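Local coordinates for 5-formaminoimidazole-4-carboxamide-1-(Beta)-D-ribofuranosyl 5'-monophosphate synthetase (Thermococcus kodakarensis, PDB 2PBZ), which probably joins carbon to nitrogen as an ATP-dependent, magnesium- or manganese-using ligase of purine (IMP) biosynthesis, at residues V114-P119 / P159-R164. Residues are numbered along the deposited sequence; the frame is centred on the assembly and turned at random.
Sequences VEVVEP and PYRVER. With ATP (adenosine-5'-triphosphate), chain D.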
loop_
_atom_site.group_PDB
_atom_site.type_symbol
_atom_site.label_atom_id
_atom_site.label_comp_id
_atom_site.label_asym_id
_atom_site.label_seq_id
_atom_site.Cartn_x
_atom_site.Cartn_y
_atom_site.Cartn_z
ATOM N N VAL A 114 -7.671 -25.800 -1.987
ATOM C CA VAL A 114 -9.083 -25.699 -1.658
ATOM C C VAL A 114 -9.718 -26.962 -2.202
ATOM O O VAL A 114 -9.370 -27.413 -3.294
ATOM C CB VAL A 114 -9.751 -24.500 -2.326
ATOM C CG1 VAL A 114 -9.186 -23.230 -1.743
ATOM C CG2 VAL A 114 -9.524 -24.545 -3.829
ATOM N N GLU A 115 -10.632 -27.544 -1.432
ATOM C CA GLU A 115 -11.310 -28.770 -1.829
ATOM C C GLU A 115 -12.290 -28.511 -2.975
ATOM O O GLU A 115 -12.915 -27.445 -3.059
ATOM C CB GLU A 115 -12.058 -29.376 -0.633
ATOM C CG GLU A 115 -13.283 -28.563 -0.188
ATOM C CD GLU A 115 -14.093 -29.230 0.941
ATOM O OE1 GLU A 115 -14.187 -30.488 0.949
ATOM O OE2 GLU A 115 -14.646 -28.490 1.798
ATOM N N VAL A 116 -12.403 -29.499 -3.860
ATOM C CA VAL A 116 -13.311 -29.438 -5.008
ATOM C C VAL A 116 -14.666 -29.990 -4.577
ATOM O O VAL A 116 -14.750 -30.894 -3.739
ATOM C CB VAL A 116 -12.767 -30.273 -6.192
ATOM C CG1 VAL A 116 -13.621 -30.053 -7.428
ATOM C CG2 VAL A 116 -11.311 -29.897 -6.455
ATOM N N VAL A 117 -15.735 -29.446 -5.139
ATOM C CA VAL A 117 -17.065 -29.895 -4.762
ATOM C C VAL A 117 -17.939 -30.233 -5.945
ATOM O O VAL A 117 -18.193 -29.390 -6.807
ATOM C CB VAL A 117 -17.796 -28.830 -3.937
ATOM C CG1 VAL A 117 -19.176 -29.336 -3.560
ATOM C CG2 VAL A 117 -16.968 -28.465 -2.706
ATOM N N GLU A 118 -18.386 -31.479 -5.991
ATOM C CA GLU A 118 -19.272 -31.912 -7.051
ATOM C C GLU A 118 -20.644 -31.886 -6.383
ATOM O O GLU A 118 -20.787 -32.347 -5.250
ATOM C CB GLU A 118 -18.891 -33.332 -7.508
ATOM C CG GLU A 118 -19.901 -34.444 -7.196
ATOM C CD GLU A 118 -21.163 -34.368 -8.061
ATOM O OE1 GLU A 118 -21.132 -33.677 -9.109
ATOM O OE2 GLU A 118 -22.179 -35.009 -7.693
ATOM N N PRO A 119 -21.659 -31.323 -7.063
ATOM C CA PRO A 119 -23.050 -31.209 -6.587
ATOM C C PRO A 119 -23.448 -32.166 -5.438
ATOM O O PRO A 119 -24.056 -33.232 -5.649
ATOM C CB PRO A 119 -23.864 -31.456 -7.858
ATOM C CG PRO A 119 -22.880 -31.052 -9.032
ATOM C CD PRO A 119 -21.522 -30.746 -8.413
ATOM N N PRO A 159 -16.089 -25.266 -19.236
ATOM C CA PRO A 159 -14.987 -25.862 -18.476
ATOM C C PRO A 159 -14.839 -25.135 -17.132
ATOM O O PRO A 159 -14.442 -23.955 -17.084
ATOM C CB PRO A 159 -13.797 -25.654 -19.398
ATOM C CG PRO A 159 -14.084 -24.298 -19.964
ATOM C CD PRO A 159 -15.582 -24.313 -20.237
ATOM N N TYR A 160 -15.166 -25.837 -16.044
ATOM C CA TYR A 160 -15.126 -25.228 -14.721
ATOM C C TYR A 160 -14.957 -26.240 -13.595
ATOM O O TYR A 160 -14.815 -27.450 -13.823
ATOM C CB TYR A 160 -16.421 -24.451 -14.489
ATOM C CG TYR A 160 -17.612 -25.363 -14.473
ATOM C CD1 TYR A 160 -17.908 -26.131 -13.346
ATOM C CD2 TYR A 160 -18.402 -25.523 -15.615
ATOM C CE1 TYR A 160 -18.957 -27.044 -13.351
ATOM C CE2 TYR A 160 -19.464 -26.437 -15.637
ATOM C CZ TYR A 160 -19.735 -27.196 -14.499
ATOM O OH TYR A 160 -20.769 -28.100 -14.501
ATOM N N ARG A 161 -15.014 -25.722 -12.370
ATOM C CA ARG A 161 -14.860 -26.517 -11.160
ATOM C C ARG A 161 -15.582 -25.745 -10.060
ATOM O O ARG A 161 -15.676 -24.520 -10.125
ATOM C CB ARG A 161 -13.374 -26.657 -10.830
ATOM C CG ARG A 161 -13.078 -26.992 -9.384
ATOM C CD ARG A 161 -11.643 -26.581 -8.973
ATOM N NE ARG A 161 -10.583 -27.420 -9.545
ATOM C CZ ARG A 161 -9.329 -27.444 -9.091
ATOM N NH1 ARG A 161 -8.981 -26.676 -8.064
ATOM N NH2 ARG A 161 -8.429 -28.248 -9.642
ATOM N N VAL A 162 -16.096 -26.463 -9.061
ATOM C CA VAL A 162 -16.821 -25.848 -7.953
ATOM C C VAL A 162 -16.014 -26.013 -6.687
ATOM O O VAL A 162 -15.595 -27.121 -6.352
ATOM C CB VAL A 162 -18.188 -26.507 -7.749
ATOM C CG1 VAL A 162 -19.004 -25.715 -6.730
ATOM C CG2 VAL A 162 -18.921 -26.589 -9.075
ATOM N N GLU A 163 -15.796 -24.913 -5.973
ATOM C CA GLU A 163 -14.996 -24.975 -4.758
ATOM C C GLU A 163 -15.735 -24.444 -3.555
ATOM O O GLU A 163 -16.662 -23.642 -3.684
ATOM C CB GLU A 163 -13.678 -24.207 -4.952
ATOM C CG GLU A 163 -12.985 -24.516 -6.274
ATOM C CD GLU A 163 -11.605 -23.887 -6.400
ATOM O OE1 GLU A 163 -11.461 -22.657 -6.171
ATOM O OE2 GLU A 163 -10.659 -24.634 -6.751
ATOM N N ARG A 164 -15.318 -24.917 -2.383
ATOM C CA ARG A 164 -15.897 -24.507 -1.109
ATOM C C ARG A 164 -15.660 -23.006 -0.995
ATOM O O ARG A 164 -14.561 -22.532 -1.273
ATOM C CB ARG A 164 -15.179 -25.238 0.029
ATOM C CG ARG A 164 -15.792 -25.072 1.418
ATOM C CD ARG A 164 -17.109 -25.840 1.531
ATOM N NE ARG A 164 -17.595 -25.926 2.913
ATOM C CZ ARG A 164 -18.011 -24.887 3.640
ATOM N NH1 ARG A 164 -18.011 -23.655 3.124
ATOM N NH2 ARG A 164 -18.428 -25.079 4.894
HETATM P PG ATP D . -7.929 -16.338 -14.094
HETATM O O1G ATP D . -7.705 -17.841 -13.989
HETATM O O2G ATP D . -8.790 -16.031 -15.476
HETATM O O3G ATP D . -6.491 -15.551 -14.158
HETATM P PB ATP D . -7.944 -16.105 -11.397
HETATM O O1B ATP D . -7.725 -17.563 -11.239
HETATM O O2B ATP D . -6.521 -15.322 -11.419
HETATM O O3B ATP D . -8.766 -15.816 -12.785
HETATM P PA ATP D . -8.369 -15.648 -8.659
HETATM O O1A ATP D . -7.068 -14.979 -8.431
HETATM O O2A ATP D . -8.283 -17.194 -8.231
HETATM O O3A ATP D . -8.893 -15.520 -10.226
HETATM O "O5'" ATP D . -9.557 -14.895 -7.874
HETATM C "C5'" ATP D . -9.296 -14.785 -6.508
HETATM C "C4'" ATP D . -10.493 -14.013 -5.968
HETATM O "O4'" ATP D . -11.754 -14.727 -6.190
HETATM C "C3'" ATP D . -10.366 -13.714 -4.474
HETATM O "O3'" ATP D . -10.342 -12.323 -4.283
HETATM C "C2'" ATP D . -11.562 -14.352 -3.804
HETATM O "O2'" ATP D . -12.370 -13.344 -3.168
HETATM C "C1'" ATP D . -12.329 -15.098 -4.913
HETATM N N9 ATP D . -12.190 -16.548 -4.647
HETATM C C8 ATP D . -11.340 -17.441 -5.269
HETATM N N7 ATP D . -11.490 -18.628 -4.781
HETATM C C5 ATP D . -12.436 -18.588 -3.806
HETATM C C6 ATP D . -13.033 -19.551 -2.932
HETATM N N6 ATP D . -12.618 -20.885 -2.986
HETATM N N1 ATP D . -14.000 -19.131 -2.044
HETATM C C2 ATP D . -14.407 -17.847 -1.984
HETATM N N3 ATP D . -13.871 -16.922 -2.797
HETATM C C4 ATP D . -12.909 -17.250 -3.711
#
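Val116 and Glu163 face each other in a single backbone bridge, and the backbone directions of 114-117 and 161-164 are 109° apart. One backbone hydrogen bond links the segments, from Val117 N to Val162 O at 2.6 Å. The CA of Val116 adds a CH...O contact to the same oxygen.

Val114 CG2 meets the carboxylate of Glu163, with OE2 its nearest atom. Glu163 OE2 also forms a salt bridge with Arg161 NH1 at 3.0 Å. The bond is nearly straight, 167° at the hydrogen, and OE2 lies in the guanidinium plane. Arg131 NH2 makes a second salt bridge to Glu163 OE2. Val116 crosses the Arg161 side chain at about a right angle. Arg161 CG, anti to the backbone N, lies against Val116 CG1 at 3.7 Å, while Val116 CG2 covers one face of the guanidinium toward the rim. Asp103 pairs with the other terminal nitrogen, NH2. A leucine in place of Arg161 would probably leave Asp103 without this mate and Glu163 OE2 gripped by Arg131 but no longer by its strand neighbour.

Glu115 and Arg164 lie side by side and point the same way, the carboxylate and guanidinium planes only 19° apart. Glu115 OE2 touches Arg164 CG and CD, and stays 4.1 Å from Arg164 NE. The opposite charges are near, but too far apart for a salt bridge.

The strand also lines the ATP pocket. Arg164 O accepts a hydrogen bond from the adenine amino nitrogen N6 at 3.1 Å, a backbone grip on the base as in other ATP-grasp enzymes. Strand 161-164 pairs antiparallel with strand 128-131, through Phe129 and Arg131. The loop that follows helix 99-109 crosses it, and Val114 reaches on to strand 261-266, bonding by its backbone to Ala262.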